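Local structure of McyG protein (4R0M) at residues 34-37 against 43-46; 336-341 against 415-420; 399-404 against 410-415. The protein is a microcystin synthetase subunit whose adenylation domain binds phenylalanyl-adenylate and probably activates the starter acid for loading onto the adjoining peptidyl carrier domain. All coordinates share one frame; numbering follows the deposited sequence.

Contact 1 of 3, residues 34-37 against 43-46; sequences ITYI and EYFQ
E43 opens the second strand by laying its side chain alongside I37, the two pointing the same way. The methyl CD1 of I37 packs against E43 CG and comes within 3.4 Å of E43 OE2, the same oxygen that forms a salt bridge with K265 and accepts a hydrogen bond from H266, so the aliphatic part of the glutamate meets isoleucine while its charge is spent elsewhere. Y44 is bonded to Y36 twice, Y36 N to Y44 O (2.9 Å) and Y44 N to Y36 O. Their side chains run side by side, with CD2 of Y36 3.8 Å from CD2 of Y44. F45, opposite T35 in a non-hydrogen-bonded pair, emerges on the face of the sheet that carries E43 and I37; T35 OG1 sits at the edge of its ring, 3.6 Å from F45 CD1. At the open end of the hairpin, Q46 exchanges two backbone bonds with I34, each 2.7 Å between N of one and O of the other. Its side chain is stretched out, CG anti to the backbone N (chi1 -173°), and this carries OE1 to the rim of the Y36 ring, where Y36 OH donates to Q46 OE1 at 2.8 Å, almost in line with the C=O bond. D54 takes the amide's NE2. The strands form an antiparallel hairpin at the margin of the large mixed sheet of the AMP-binding domain, with 243-246 following on the inner side. The Q46 bond gives the buried tyrosine hydroxyl a carbonyl acceptor, while I34 CG2 lies over one face of the Y36 ring, and the D54 bond to NE2 probably sets which way round the Q46 amide sits.

Contact 2 of 3, residues 336-341 against 415-420; sequences MTESCS and GWFTTG. With FA5 (adenosine-5'-[phenylalaninyl-phosphate]), chain C.
The F417 ring is met at its edge by selenomethionine M336, whose selenium lies 5.3 Å from the ring centroid, essentially in the ring plane, a Met-aromatic contact; the methyl CE stands 3.7 Å from F417 CE2. One face of the ring has the backbone N of T419 above it, toward the rim. E338 brings its aliphatic part across at about a right angle, with CG 3.6 Å from F417 CZ, and its carboxylate plane is turned 24° from that of the ring. A bend at chi2 (86°) swings that carboxylate back beside the ring, where OE2 bonds to the hydroxyl of Y401. M336 also crosses T419, its selenium resting 3.7 Å from T419 CG2, while T419 OG1 turns to D421 N and L390 O; D421, just past the strand, is itself hydrogen-bonded to the ligand. Residues 336-341 make the turn between strands 330-336 and 341-345, in the adenylate site of this ANL-family enzyme, and strand 416-419 packs against the turn from the small antiparallel sheet. The same turn also holds the phenylalanyl-adenylate. T337 grips phosphate oxygen OP2 twice, through OG1 at 2.6 Å and through T337 N at 3.2 Å. The methyl CE of M336 reaches the ribose, 3.5 Å from O3' of the ligand, and S341 CB lies 3.9 Å from CD2 of its phenyl ring. Within the turn S339 OG donates to S341 O, in the carbonyl plane.

Contact 3 of 3, residues 399-404 against 410-415; sequences KGYYNN and EVFQEG
The F412 ring lies under the K399-G400 peptide: K399 O stands over the centre of one face, 3.8 Å above the plane, and G400 CA is 3.7 Å from F412 CE2. F412 CG stands anti to the carbonyl carbon (chi1 -66°), which lays the ring against that peptide. Y401 meets the same ring obliquely, the centroids 6.0 Å apart and the planes at 60°, with CE2 of Y401 3.7 Å from CE2 of F412. The methyl CG2 of V411 meets the edge of the Y401 ring, 3.8 Å from Y401 CE2. A polar partner comes from between the two segments: N408 of the intervening helix, whose OD1 accepts from Y401 N. Helix 405-411 and the loop leading into it are thereby closed on each other where the chain passes into strand 412-413, and F417 meets F412 from the next strand. An alanine in place of F412 would probably leave a gap beneath the K399-G400 peptide and take one aromatic neighbour from Y401. With no hydrogen bond between the two segments, packing joins them: V411 and F412 hold the Y401 ring, while its hydroxyl is satisfied by E338.

Overall arrangement
Contact 1 stands apart, its centre 32 Å from that of contact 2 and across the chain's centre, at an outer margin of the large mixed sheet; it is partly buried and mainly backbone-bonded. Contact 2 is fully buried, packs side chains and faces the ligand, whereas contact 3 lies at the surface and relies on aromatic packing. Those two have centres 10 Å apart and share G415, which lies between strands 412-413 and 416-419 of the small antiparallel sheet. They also touch directly: T418 N bonds to V411 O. The turn at 336-341 belongs to the same mixed sheet as contact 1, near its opposite margin.

Contact 1 of 3, residues 34-37 against 43-46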
ATOM      1  N   ILE A  34      -5.316  20.819   1.918  1.00 34.27           N
ATOM      2  CA  ILE A  34      -4.233  19.978   1.436  1.00 32.84           C
ATOM      3  C   ILE A  34      -2.981  20.795   1.129  1.00 32.25           C
ATOM      4  O   ILE A  34      -3.033  21.785   0.394  1.00 31.68           O
ATOM      5  CB  ILE A  34      -4.655  19.161   0.194  1.00 32.88           C
ATOM      6  CG1 ILE A  34      -5.970  18.426   0.469  1.00 32.64           C
ATOM      7  CG2 ILE A  34      -3.558  18.177  -0.200  1.00 32.35           C
ATOM      8  CD1 ILE A  34      -6.661  17.904  -0.767  1.00 32.76           C
ATOM      9  N   THR A  35      -1.867  20.371   1.718  1.00 31.78           N
ATOM     10  CA  THR A  35      -0.551  20.899   1.392  1.00 32.01           C
ATOM     11  C   THR A  35       0.167  19.898   0.490  1.00 31.99           C
ATOM     12  O   THR A  35       0.436  18.764   0.899  1.00 31.52           O
ATOM     13  CB  THR A  35       0.287  21.154   2.663  1.00 31.93           C
ATOM     14  OG1 THR A  35      -0.428  22.035   3.538  1.00 32.11           O
ATOM     15  CG2 THR A  35       1.638  21.776   2.314  1.00 32.11           C
ATOM     16  N   TYR A  36       0.451  20.316  -0.740  1.00 32.46           N
ATOM     17  CA  TYR A  36       1.195  19.491  -1.687  1.00 33.15           C
ATOM     18  C   TYR A  36       2.670  19.858  -1.653  1.00 34.28           C
ATOM     19  O   TYR A  36       3.035  21.014  -1.894  1.00 34.30           O
ATOM     20  CB  TYR A  36       0.679  19.688  -3.113  1.00 32.41           C
ATOM     21  CG  TYR A  36      -0.792  19.414  -3.318  1.00 32.48           C
ATOM     22  CD1 TYR A  36      -1.261  18.116  -3.517  1.00 31.94           C
ATOM     23  CD2 TYR A  36      -1.715  20.461  -3.350  1.00 32.21           C
ATOM     24  CE1 TYR A  36      -2.609  17.866  -3.725  1.00 31.86           C
ATOM     25  CE2 TYR A  36      -3.066  20.222  -3.555  1.00 32.04           C
ATOM     26  CZ  TYR A  36      -3.508  18.924  -3.742  1.00 32.01           C
ATOM     27  OH  TYR A  36      -4.849  18.687  -3.947  1.00 31.74           O
ATOM     28  N   ILE A  37       3.514  18.876  -1.349  1.00 35.57           N
ATOM     29  CA  ILE A  37       4.958  19.046  -1.489  1.00 36.96           C
ATOM     30  C   ILE A  37       5.336  18.653  -2.915  1.00 37.80           C
ATOM     31  O   ILE A  37       4.985  17.571  -3.380  1.00 37.73           O
ATOM     32  CB  ILE A  37       5.757  18.193  -0.473  1.00 36.79           C
ATOM     33  CG1 ILE A  37       5.220  18.374   0.957  1.00 37.29           C
ATOM     34  CG2 ILE A  37       7.250  18.499  -0.555  1.00 36.43           C
ATOM     35  CD1 ILE A  37       5.325  19.775   1.528  1.00 37.46           C
ATOM     36  N   GLU A  43       6.217  24.190  -1.666  1.00 40.83           N
ATOM     37  CA  GLU A  43       4.903  23.827  -1.136  1.00 40.78           C
ATOM     38  C   GLU A  43       3.765  24.612  -1.778  1.00 40.81           C
ATOM     39  O   GLU A  43       3.953  25.736  -2.244  1.00 41.19           O
ATOM     40  CB  GLU A  43       4.874  23.992   0.385  1.00 40.50           C
ATOM     41  CG  GLU A  43       6.048  23.331   1.090  1.00 40.81           C
ATOM     42  CD  GLU A  43       5.871  23.235   2.590  1.00 41.90           C
ATOM     43  OE1 GLU A  43       4.987  23.924   3.144  1.00 42.64           O
ATOM     44  OE2 GLU A  43       6.629  22.463   3.216  1.00 42.07           O
ATOM     45  N   TYR A  44       2.587  23.997  -1.797  1.00 40.51           N
ATOM     46  CA  TYR A  44       1.391  24.606  -2.359  1.00 40.43           C
ATOM     47  C   TYR A  44       0.180  24.209  -1.516  1.00 39.09           C
ATOM     48  O   TYR A  44      -0.149  23.024  -1.400  1.00 38.79           O
ATOM     49  CB  TYR A  44       1.223  24.185  -3.826  1.00 42.19           C
ATOM     50  CG  TYR A  44      -0.080  24.600  -4.475  1.00 44.48           C
ATOM     51  CD1 TYR A  44      -0.512  25.931  -4.449  1.00 45.57           C
ATOM     52  CD2 TYR A  44      -0.874  23.663  -5.137  1.00 45.83           C
ATOM     53  CE1 TYR A  44      -1.706  26.309  -5.047  1.00 46.74           C
ATOM     54  CE2 TYR A  44      -2.068  24.031  -5.742  1.00 46.97           C
ATOM     55  CZ  TYR A  44      -2.479  25.354  -5.694  1.00 47.57           C
ATOM     56  OH  TYR A  44      -3.662  25.720  -6.295  1.00 48.54           O
ATOM     57  N   PHE A  45      -0.461  25.205  -0.910  1.00 36.73           N
ATOM     58  CA  PHE A  45      -1.625  24.965  -0.061  1.00 35.27           C
ATOM     59  C   PHE A  45      -2.926  25.141  -0.835  1.00 33.86           C
ATOM     60  O   PHE A  45      -3.105  26.119  -1.560  1.00 33.47           O
ATOM     61  CB  PHE A  45      -1.602  25.868   1.180  1.00 34.59           C
ATOM     62  CG  PHE A  45      -2.802  25.708   2.080  1.00 34.85           C
ATOM     63  CD1 PHE A  45      -2.963  24.563   2.861  1.00 34.67           C
ATOM     64  CD2 PHE A  45      -3.767  26.712   2.160  1.00 34.33           C
ATOM     65  CE1 PHE A  45      -4.067  24.418   3.691  1.00 34.67           C
ATOM     66  CE2 PHE A  45      -4.870  26.573   2.991  1.00 34.25           C
ATOM     67  CZ  PHE A  45      -5.021  25.425   3.756  1.00 34.46           C
ATOM     68  N   GLN A  46      -3.816  24.166  -0.682  1.00 32.89           N
ATOM     69  CA  GLN A  46      -5.150  24.210  -1.258  1.00 31.74           C
ATOM     70  C   GLN A  46      -6.141  23.892  -0.146  1.00 30.87           C
ATOM     71  O   GLN A  46      -6.236  22.747   0.300  1.00 30.87           O
ATOM     72  CB  GLN A  46      -5.273  23.199  -2.405  1.00 32.12           C
ATOM     73  CG  GLN A  46      -6.582  23.272  -3.181  1.00 32.40           C
ATOM     74  CD  GLN A  46      -6.693  22.221  -4.276  1.00 32.43           C
ATOM     75  OE1 GLN A  46      -6.314  21.061  -4.089  1.00 32.69           O
ATOM     76  NE2 GLN A  46      -7.230  22.622  -5.425  1.00 31.50           N
TER

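Contact 2 of 3, residues 336-341 against 415-420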
HETATM    1  N   MSE A 336      -6.188  -3.654   4.235  1.00 30.70           N
HETATM    2  CA  MSE A 336      -6.131  -4.081   2.839  1.00 30.65           C
HETATM    3  C   MSE A 336      -7.063  -3.223   2.037  1.00 30.39           C
HETATM    4  O   MSE A 336      -7.862  -2.467   2.599  1.00 30.31           O
HETATM    5  CB  MSE A 336      -6.473  -5.567   2.690  1.00 31.01           C
HETATM    6  CG  MSE A 336      -7.847  -5.963   3.222  1.00 31.50           C
HETATM    7 SE   MSE A 336      -7.850  -7.882   3.675  1.00 32.69          SE
HETATM    8  CE  MSE A 336      -7.308  -8.625   1.930  1.00 31.88           C
ATOM      9  N   THR A 337      -6.962  -3.329   0.714  1.00 30.03           N
ATOM     10  CA  THR A 337      -7.857  -2.624  -0.199  1.00 29.93           C
ATOM     11  C   THR A 337      -9.315  -2.994   0.077  1.00 30.06           C
ATOM     12  O   THR A 337     -10.202  -2.139   0.029  1.00 30.22           O
ATOM     13  CB  THR A 337      -7.495  -2.927  -1.669  1.00 29.51           C
ATOM     14  OG1 THR A 337      -6.110  -2.626  -1.887  1.00 29.77           O
ATOM     15  CG2 THR A 337      -8.337  -2.101  -2.625  1.00 28.69           C
ATOM     16  N   GLU A 338      -9.540  -4.267   0.394  1.00 30.25           N
ATOM     17  CA  GLU A 338     -10.877  -4.802   0.646  1.00 30.62           C
ATOM     18  C   GLU A 338     -11.551  -4.231   1.901  1.00 30.94           C
ATOM     19  O   GLU A 338     -12.769  -4.355   2.065  1.00 31.05           O
ATOM     20  CB  GLU A 338     -10.833  -6.334   0.704  1.00 30.55           C
ATOM     21  CG  GLU A 338     -10.696  -7.013  -0.657  1.00 30.72           C
ATOM     22  CD  GLU A 338      -9.257  -7.148  -1.139  1.00 30.84           C
ATOM     23  OE1 GLU A 338      -8.343  -6.546  -0.536  1.00 30.62           O
ATOM     24  OE2 GLU A 338      -9.039  -7.870  -2.134  1.00 31.45           O
ATOM     25  N   SER A 339     -10.764  -3.605   2.775  1.00 30.71           N
ATOM     26  CA  SER A 339     -11.294  -2.999   3.999  1.00 30.90           C
ATOM     27  C   SER A 339     -10.974  -1.504   4.110  1.00 31.05           C
ATOM     28  O   SER A 339     -10.885  -0.969   5.217  1.00 31.32           O
ATOM     29  CB  SER A 339     -10.787  -3.750   5.240  1.00 30.64           C
ATOM     30  OG  SER A 339      -9.402  -3.517   5.460  1.00 30.44           O
ATOM     31  N   CYS A 340     -10.807  -0.840   2.967  1.00 30.88           N
ATOM     32  CA  CYS A 340     -10.502   0.597   2.916  1.00 30.84           C
ATOM     33  C   CYS A 340      -9.304   0.865   3.842  1.00 31.35           C
ATOM     34  O   CYS A 340      -9.389   1.674   4.775  1.00 30.97           O
ATOM     35  CB  CYS A 340     -11.715   1.429   3.355  1.00 30.51           C
ATOM     36  SG  CYS A 340     -13.293   0.929   2.627  1.00 29.79           S
ATOM     37  N   SER A 341      -8.194   0.183   3.554  1.00 31.31           N
ATOM     38  CA  SER A 341      -6.964   0.232   4.364  1.00 31.60           C
ATOM     39  C   SER A 341      -7.195  -0.274   5.799  1.00 31.77           C
ATOM     40  O   SER A 341      -7.873  -1.287   5.990  1.00 32.24           O
ATOM     41  CB  SER A 341      -6.266   1.607   4.309  1.00 31.65           C
ATOM     42  OG  SER A 341      -6.902   2.565   5.134  1.00 32.42           O
ATOM     43  N   GLY A 415     -21.244 -14.232   5.276  1.00 48.19           N
ATOM     44  CA  GLY A 415     -21.041 -12.850   5.711  1.00 45.76           C
ATOM     45  C   GLY A 415     -19.602 -12.530   6.079  1.00 44.38           C
ATOM     46  O   GLY A 415     -19.317 -11.456   6.611  1.00 44.20           O
ATOM     47  N   TRP A 416     -18.697 -13.465   5.796  1.00 42.97           N
ATOM     48  CA  TRP A 416     -17.270 -13.286   6.062  1.00 41.75           C
ATOM     49  C   TRP A 416     -16.475 -13.222   4.790  1.00 40.13           C
ATOM     50  O   TRP A 416     -16.840 -13.845   3.790  1.00 39.81           O
ATOM     51  CB  TRP A 416     -16.741 -14.424   6.928  1.00 42.49           C
ATOM     52  CG  TRP A 416     -17.253 -14.404   8.345  1.00 42.85           C
ATOM     53  CD1 TRP A 416     -18.382 -15.043   8.850  1.00 42.75           C
ATOM     54  CD2 TRP A 416     -16.662 -13.708   9.497  1.00 43.03           C
ATOM     55  NE1 TRP A 416     -18.525 -14.797  10.192  1.00 43.33           N
ATOM     56  CE2 TRP A 416     -17.529 -14.005  10.644  1.00 43.28           C
ATOM     57  CE3 TRP A 416     -15.544 -12.901   9.686  1.00 42.74           C
ATOM     58  CZ2 TRP A 416     -17.270 -13.503  11.912  1.00 43.50           C
ATOM     59  CZ3 TRP A 416     -15.293 -12.400  10.970  1.00 42.91           C
ATOM     60  CH2 TRP A 416     -16.136 -12.695  12.055  1.00 43.46           C
ATOM     61  N   PHE A 417     -15.378 -12.470   4.823  1.00 38.22           N
ATOM     62  CA  PHE A 417     -14.453 -12.393   3.695  1.00 36.95           C
ATOM     63  C   PHE A 417     -13.102 -12.997   4.062  1.00 36.58           C
ATOM     64  O   PHE A 417     -12.478 -12.595   5.045  1.00 36.02           O
ATOM     65  CB  PHE A 417     -14.292 -10.944   3.215  1.00 36.45           C
ATOM     66  CG  PHE A 417     -13.083 -10.717   2.344  1.00 36.28           C
ATOM     67  CD1 PHE A 417     -13.070 -11.136   1.014  1.00 36.22           C
ATOM     68  CD2 PHE A 417     -11.954 -10.076   2.850  1.00 35.64           C
ATOM     69  CE1 PHE A 417     -11.956 -10.926   0.213  1.00 35.54           C
ATOM     70  CE2 PHE A 417     -10.839  -9.863   2.052  1.00 35.33           C
ATOM     71  CZ  PHE A 417     -10.840 -10.288   0.732  1.00 35.02           C
ATOM     72  N   THR A 418     -12.662 -13.968   3.265  1.00 36.17           N
ATOM     73  CA  THR A 418     -11.358 -14.591   3.450  1.00 36.26           C
ATOM     74  C   THR A 418     -10.287 -13.695   2.837  1.00 36.19           C
ATOM     75  O   THR A 418     -10.299 -13.426   1.633  1.00 36.40           O
ATOM     76  CB  THR A 418     -11.304 -15.999   2.818  1.00 36.58           C
ATOM     77  OG1 THR A 418     -12.367 -16.804   3.343  1.00 36.72           O
ATOM     78  CG2 THR A 418      -9.969 -16.675   3.112  1.00 36.55           C
ATOM     79  N   THR A 419      -9.367 -13.242   3.681  1.00 35.78           N
ATOM     80  CA  THR A 419      -8.334 -12.287   3.288  1.00 35.66           C
ATOM     81  C   THR A 419      -7.203 -12.936   2.488  1.00 35.97           C
ATOM     82  O   THR A 419      -6.510 -12.265   1.717  1.00 35.64           O
ATOM     83  CB  THR A 419      -7.722 -11.595   4.523  1.00 35.37           C
ATOM     84  OG1 THR A 419      -6.963 -12.546   5.279  1.00 35.38           O
ATOM     85  CG2 THR A 419      -8.814 -11.001   5.413  1.00 35.23           C
ATOM     86  N   GLY A 420      -7.020 -14.240   2.682  1.00 36.22           N
ATOM     87  CA  GLY A 420      -5.884 -14.959   2.110  1.00 36.48           C
ATOM     88  C   GLY A 420      -4.637 -14.818   2.967  1.00 36.97           C
ATOM     89  O   GLY A 420      -3.540 -15.189   2.544  1.00 36.80           O
TER
HETATM   90  C   FA5 C 701      -2.308  -2.746   1.396  0.60 33.90           C
HETATM   91  O   FA5 C 701      -1.121  -3.004   1.233  0.60 34.65           O
HETATM   92  CA  FA5 C 701      -2.799  -2.271   2.740  1.00 34.42           C
HETATM   93  N   FA5 C 701      -2.274  -3.228   3.684  1.00 36.01           N
HETATM   94  CB  FA5 C 701      -2.266  -0.876   3.099  1.00 35.54           C
HETATM   95  CG  FA5 C 701      -2.553  -0.303   4.492  1.00 35.30           C
HETATM   96  CD1 FA5 C 701      -2.969  -1.069   5.582  1.00 35.37           C
HETATM   97  CD2 FA5 C 701      -2.374   1.072   4.697  1.00 35.43           C
HETATM   98  CE1 FA5 C 701      -3.208  -0.478   6.829  1.00 35.06           C
HETATM   99  CE2 FA5 C 701      -2.603   1.672   5.940  1.00 34.98           C
HETATM  100  CZ  FA5 C 701      -3.025   0.892   7.014  1.00 35.11           C
HETATM  101  P   FA5 C 701      -3.194  -4.246  -0.692  1.00 31.13           P
HETATM  102  OP1 FA5 C 701      -2.256  -3.980  -1.840  1.00 32.33           O
HETATM  103  OP2 FA5 C 701      -4.621  -4.628  -0.995  1.00 31.12           O
HETATM  104  OP3 FA5 C 701      -3.221  -2.939   0.271  0.60 32.75           O
HETATM  105  O5' FA5 C 701      -2.521  -5.426   0.176  1.00 31.02           O
HETATM  106  C5' FA5 C 701      -3.155  -6.000   1.316  1.00 30.16           C
HETATM  107  C4' FA5 C 701      -2.271  -7.125   1.833  1.00 29.90           C
HETATM  108  O4' FA5 C 701      -1.021  -6.640   2.338  1.00 29.53           O
HETATM  109  C3' FA5 C 701      -2.887  -7.875   2.996  1.00 29.97           C
HETATM  110  O3' FA5 C 701      -3.829  -8.856   2.563  1.00 30.72           O
HETATM  111  C2' FA5 C 701      -1.673  -8.500   3.643  1.00 30.42           C
HETATM  112  O2' FA5 C 701      -1.310  -9.710   2.967  1.00 30.32           O
HETATM  113  C1' FA5 C 701      -0.581  -7.476   3.413  1.00 30.19           C
HETATM  114  N9  FA5 C 701      -0.404  -6.682   4.655  1.00 31.15           N
HETATM  115  C8  FA5 C 701      -0.877  -5.440   4.868  1.00 31.08           C
HETATM  116  N7  FA5 C 701      -0.546  -4.984   6.101  1.00 31.43           N
HETATM  117  C5  FA5 C 701       0.153  -5.957   6.713  1.00 31.59           C
HETATM  118  C6  FA5 C 701       0.806  -6.141   8.033  1.00 31.76           C
HETATM  119  N6  FA5 C 701       0.775  -5.169   8.973  1.00 32.13           N
HETATM  120  N1  FA5 C 701       1.435  -7.317   8.273  1.00 31.88           N
HETATM  121  C2  FA5 C 701       1.472  -8.301   7.350  1.00 31.82           C
HETATM  122  N3  FA5 C 701       0.908  -8.200   6.131  1.00 31.55           N
HETATM  123  C4  FA5 C 701       0.242  -7.076   5.758  1.00 31.51           C

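Contact 3 of 3, residues 399-404 against 410-415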
ATOM      1  N   LYS A 399     -18.164  -5.609  -0.239  1.00 34.84           N
ATOM      2  CA  LYS A 399     -19.224  -6.601  -0.394  1.00 36.11           C
ATOM      3  C   LYS A 399     -18.977  -7.557  -1.562  1.00 36.77           C
ATOM      4  O   LYS A 399     -19.554  -8.648  -1.604  1.00 37.66           O
ATOM      5  CB  LYS A 399     -20.586  -5.915  -0.536  1.00 37.39           C
ATOM      6  CG  LYS A 399     -21.139  -5.383   0.779  1.00 39.57           C
ATOM      7  CD  LYS A 399     -22.249  -4.369   0.550  1.00 41.13           C
ATOM      8  CE  LYS A 399     -22.693  -3.731   1.858  1.00 41.98           C
ATOM      9  NZ  LYS A 399     -23.485  -2.488   1.626  1.00 42.94           N
ATOM     10  N   GLY A 400     -18.122  -7.151  -2.500  1.00 36.18           N
ATOM     11  CA  GLY A 400     -17.803  -7.982  -3.662  1.00 35.89           C
ATOM     12  C   GLY A 400     -16.904  -7.332  -4.699  1.00 35.07           C
ATOM     13  O   GLY A 400     -16.778  -6.106  -4.751  1.00 35.47           O
ATOM     14  N   TYR A 401     -16.280  -8.167  -5.525  1.00 34.44           N
ATOM     15  CA  TYR A 401     -15.425  -7.704  -6.617  1.00 34.31           C
ATOM     16  C   TYR A 401     -16.247  -7.387  -7.862  1.00 34.20           C
ATOM     17  O   TYR A 401     -17.369  -7.868  -8.014  1.00 34.14           O
ATOM     18  CB  TYR A 401     -14.354  -8.748  -6.949  1.00 33.92           C
ATOM     19  CG  TYR A 401     -13.387  -9.035  -5.823  1.00 33.84           C
ATOM     20  CD1 TYR A 401     -12.214  -8.296  -5.680  1.00 33.48           C
ATOM     21  CD2 TYR A 401     -13.641 -10.053  -4.902  1.00 34.24           C
ATOM     22  CE1 TYR A 401     -11.324  -8.559  -4.651  1.00 33.34           C
ATOM     23  CE2 TYR A 401     -12.757 -10.323  -3.870  1.00 33.93           C
ATOM     24  CZ  TYR A 401     -11.602  -9.573  -3.749  1.00 33.64           C
ATOM     25  OH  TYR A 401     -10.722  -9.838  -2.726  1.00 33.35           O
ATOM     26  N   TYR A 402     -15.677  -6.578  -8.751  1.00 34.79           N
ATOM     27  CA  TYR A 402     -16.346  -6.172  -9.983  1.00 35.77           C
ATOM     28  C   TYR A 402     -16.366  -7.298 -11.017  1.00 36.70           C
ATOM     29  O   TYR A 402     -15.316  -7.846 -11.366  1.00 37.05           O
ATOM     30  CB  TYR A 402     -15.677  -4.922 -10.563  1.00 35.25           C
ATOM     31  CG  TYR A 402     -16.359  -4.374 -11.796  1.00 35.43           C
ATOM     32  CD1 TYR A 402     -17.494  -3.570 -11.686  1.00 35.70           C
ATOM     33  CD2 TYR A 402     -15.869  -4.651 -13.072  1.00 35.26           C
ATOM     34  CE1 TYR A 402     -18.124  -3.065 -12.812  1.00 35.91           C
ATOM     35  CE2 TYR A 402     -16.494  -4.152 -14.204  1.00 35.57           C
ATOM     36  CZ  TYR A 402     -17.620  -3.359 -14.067  1.00 35.79           C
ATOM     37  OH  TYR A 402     -18.248  -2.856 -15.180  1.00 36.27           O
ATOM     38  N   ASN A 403     -17.568  -7.626 -11.495  1.00 38.09           N
ATOM     39  CA  ASN A 403     -17.790  -8.627 -12.551  1.00 39.65           C
ATOM     40  C   ASN A 403     -16.996  -9.927 -12.378  1.00 40.51           C
ATOM     41  O   ASN A 403     -16.296 -10.367 -13.292  1.00 40.55           O
ATOM     42  CB  ASN A 403     -17.534  -8.019 -13.940  1.00 39.77           C
ATOM     43  CG  ASN A 403     -18.645  -7.086 -14.391  1.00 40.54           C
ATOM     44  OD1 ASN A 403     -19.621  -6.860 -13.671  1.00 41.56           O
ATOM     45  ND2 ASN A 403     -18.504  -6.543 -15.594  1.00 40.34           N
ATOM     46  N   ASN A 404     -17.114 -10.532 -11.199  1.00 41.97           N
ATOM     47  CA  ASN A 404     -16.357 -11.735 -10.875  1.00 43.53           C
ATOM     48  C   ASN A 404     -17.084 -12.614  -9.856  1.00 44.57           C
ATOM     49  O   ASN A 404     -16.666 -12.719  -8.697  1.00 44.08           O
ATOM     50  CB  ASN A 404     -14.958 -11.353 -10.370  1.00 43.83           C
ATOM     51  CG  ASN A 404     -13.904 -12.384 -10.718  1.00 44.19           C
ATOM     52  OD1 ASN A 404     -14.192 -13.575 -10.858  1.00 44.44           O
ATOM     53  ND2 ASN A 404     -12.667 -11.927 -10.860  1.00 44.44           N
ATOM     54  N   GLU A 410     -16.219 -17.784  -3.890  1.00 50.81           N
ATOM     55  CA  GLU A 410     -15.090 -18.433  -3.229  1.00 50.08           C
ATOM     56  C   GLU A 410     -14.699 -17.745  -1.918  1.00 48.42           C
ATOM     57  O   GLU A 410     -14.602 -18.401  -0.879  1.00 48.26           O
ATOM     58  CB  GLU A 410     -13.882 -18.503  -4.176  1.00 51.95           C
ATOM     59  CG  GLU A 410     -12.693 -19.289  -3.633  1.00 54.30           C
ATOM     60  CD  GLU A 410     -11.377 -18.961  -4.329  1.00 56.54           C
ATOM     61  OE1 GLU A 410     -11.331 -18.011  -5.144  1.00 57.03           O
ATOM     62  OE2 GLU A 410     -10.374 -19.654  -4.052  1.00 57.15           O
ATOM     63  N   VAL A 411     -14.477 -16.430  -1.967  1.00 46.22           N
ATOM     64  CA  VAL A 411     -13.917 -15.702  -0.818  1.00 44.86           C
ATOM     65  C   VAL A 411     -14.947 -15.034   0.106  1.00 44.30           C
ATOM     66  O   VAL A 411     -14.613 -14.657   1.229  1.00 43.64           O
ATOM     67  CB  VAL A 411     -12.817 -14.686  -1.229  1.00 44.29           C
ATOM     68  CG1 VAL A 411     -11.620 -15.402  -1.841  1.00 43.32           C
ATOM     69  CG2 VAL A 411     -13.363 -13.621  -2.173  1.00 43.86           C
ATOM     70  N   PHE A 412     -16.183 -14.888  -0.369  1.00 44.61           N
ATOM     71  CA  PHE A 412     -17.279 -14.393   0.469  1.00 45.44           C
ATOM     72  C   PHE A 412     -18.228 -15.526   0.856  1.00 46.91           C
ATOM     73  O   PHE A 412     -18.931 -16.073   0.006  1.00 47.81           O
ATOM     74  CB  PHE A 412     -18.058 -13.272  -0.231  1.00 44.18           C
ATOM     75  CG  PHE A 412     -17.265 -12.015  -0.442  1.00 43.30           C
ATOM     76  CD1 PHE A 412     -17.160 -11.065   0.568  1.00 42.90           C
ATOM     77  CD2 PHE A 412     -16.635 -11.773  -1.658  1.00 43.04           C
ATOM     78  CE1 PHE A 412     -16.431  -9.902   0.374  1.00 42.67           C
ATOM     79  CE2 PHE A 412     -15.904 -10.614  -1.860  1.00 42.70           C
ATOM     80  CZ  PHE A 412     -15.802  -9.677  -0.843  1.00 43.19           C
ATOM     81  N   GLN A 413     -18.231 -15.878   2.140  1.00 48.61           N
ATOM     82  CA  GLN A 413     -19.109 -16.925   2.665  1.00 50.77           C
ATOM     83  C   GLN A 413     -19.639 -16.578   4.050  1.00 50.67           C
ATOM     84  O   GLN A 413     -18.884 -16.122   4.914  1.00 50.06           O
ATOM     85  CB  GLN A 413     -18.381 -18.272   2.721  1.00 52.70           C
ATOM     86  CG  GLN A 413     -18.380 -19.046   1.412  1.00 55.63           C
ATOM     87  CD  GLN A 413     -17.670 -20.385   1.518  1.00 57.99           C
ATOM     88  OE1 GLN A 413     -16.603 -20.493   2.127  1.00 58.32           O
ATOM     89  NE2 GLN A 413     -18.260 -21.415   0.914  1.00 58.14           N
ATOM     90  N   GLU A 414     -20.941 -16.799   4.245  1.00 50.80           N
ATOM     91  CA  GLU A 414     -21.620 -16.628   5.542  1.00 51.35           C
ATOM     92  C   GLU A 414     -21.484 -15.220   6.136  1.00 49.60           C
ATOM     93  O   GLU A 414     -21.596 -15.038   7.352  1.00 49.26           O
ATOM     94  CB  GLU A 414     -21.148 -17.683   6.562  1.00 53.13           C
ATOM     95  CG  GLU A 414     -21.155 -19.128   6.068  1.00 55.34           C
ATOM     96  CD  GLU A 414     -22.540 -19.751   6.018  1.00 56.79           C
ATOM     97  OE1 GLU A 414     -23.466 -19.240   6.691  1.00 57.73           O
ATOM     98  OE2 GLU A 414     -22.699 -20.768   5.307  1.00 56.60           O
ATOM     99  N   GLY A 415     -21.244 -14.232   5.276  1.00 48.19           N
ATOM    100  CA  GLY A 415     -21.041 -12.850   5.711  1.00 45.76           C
ATOM    101  C   GLY A 415     -19.602 -12.530   6.079  1.00 44.38           C
ATOM    102  O   GLY A 415     -19.317 -11.456   6.611  1.00 44.20           O
TER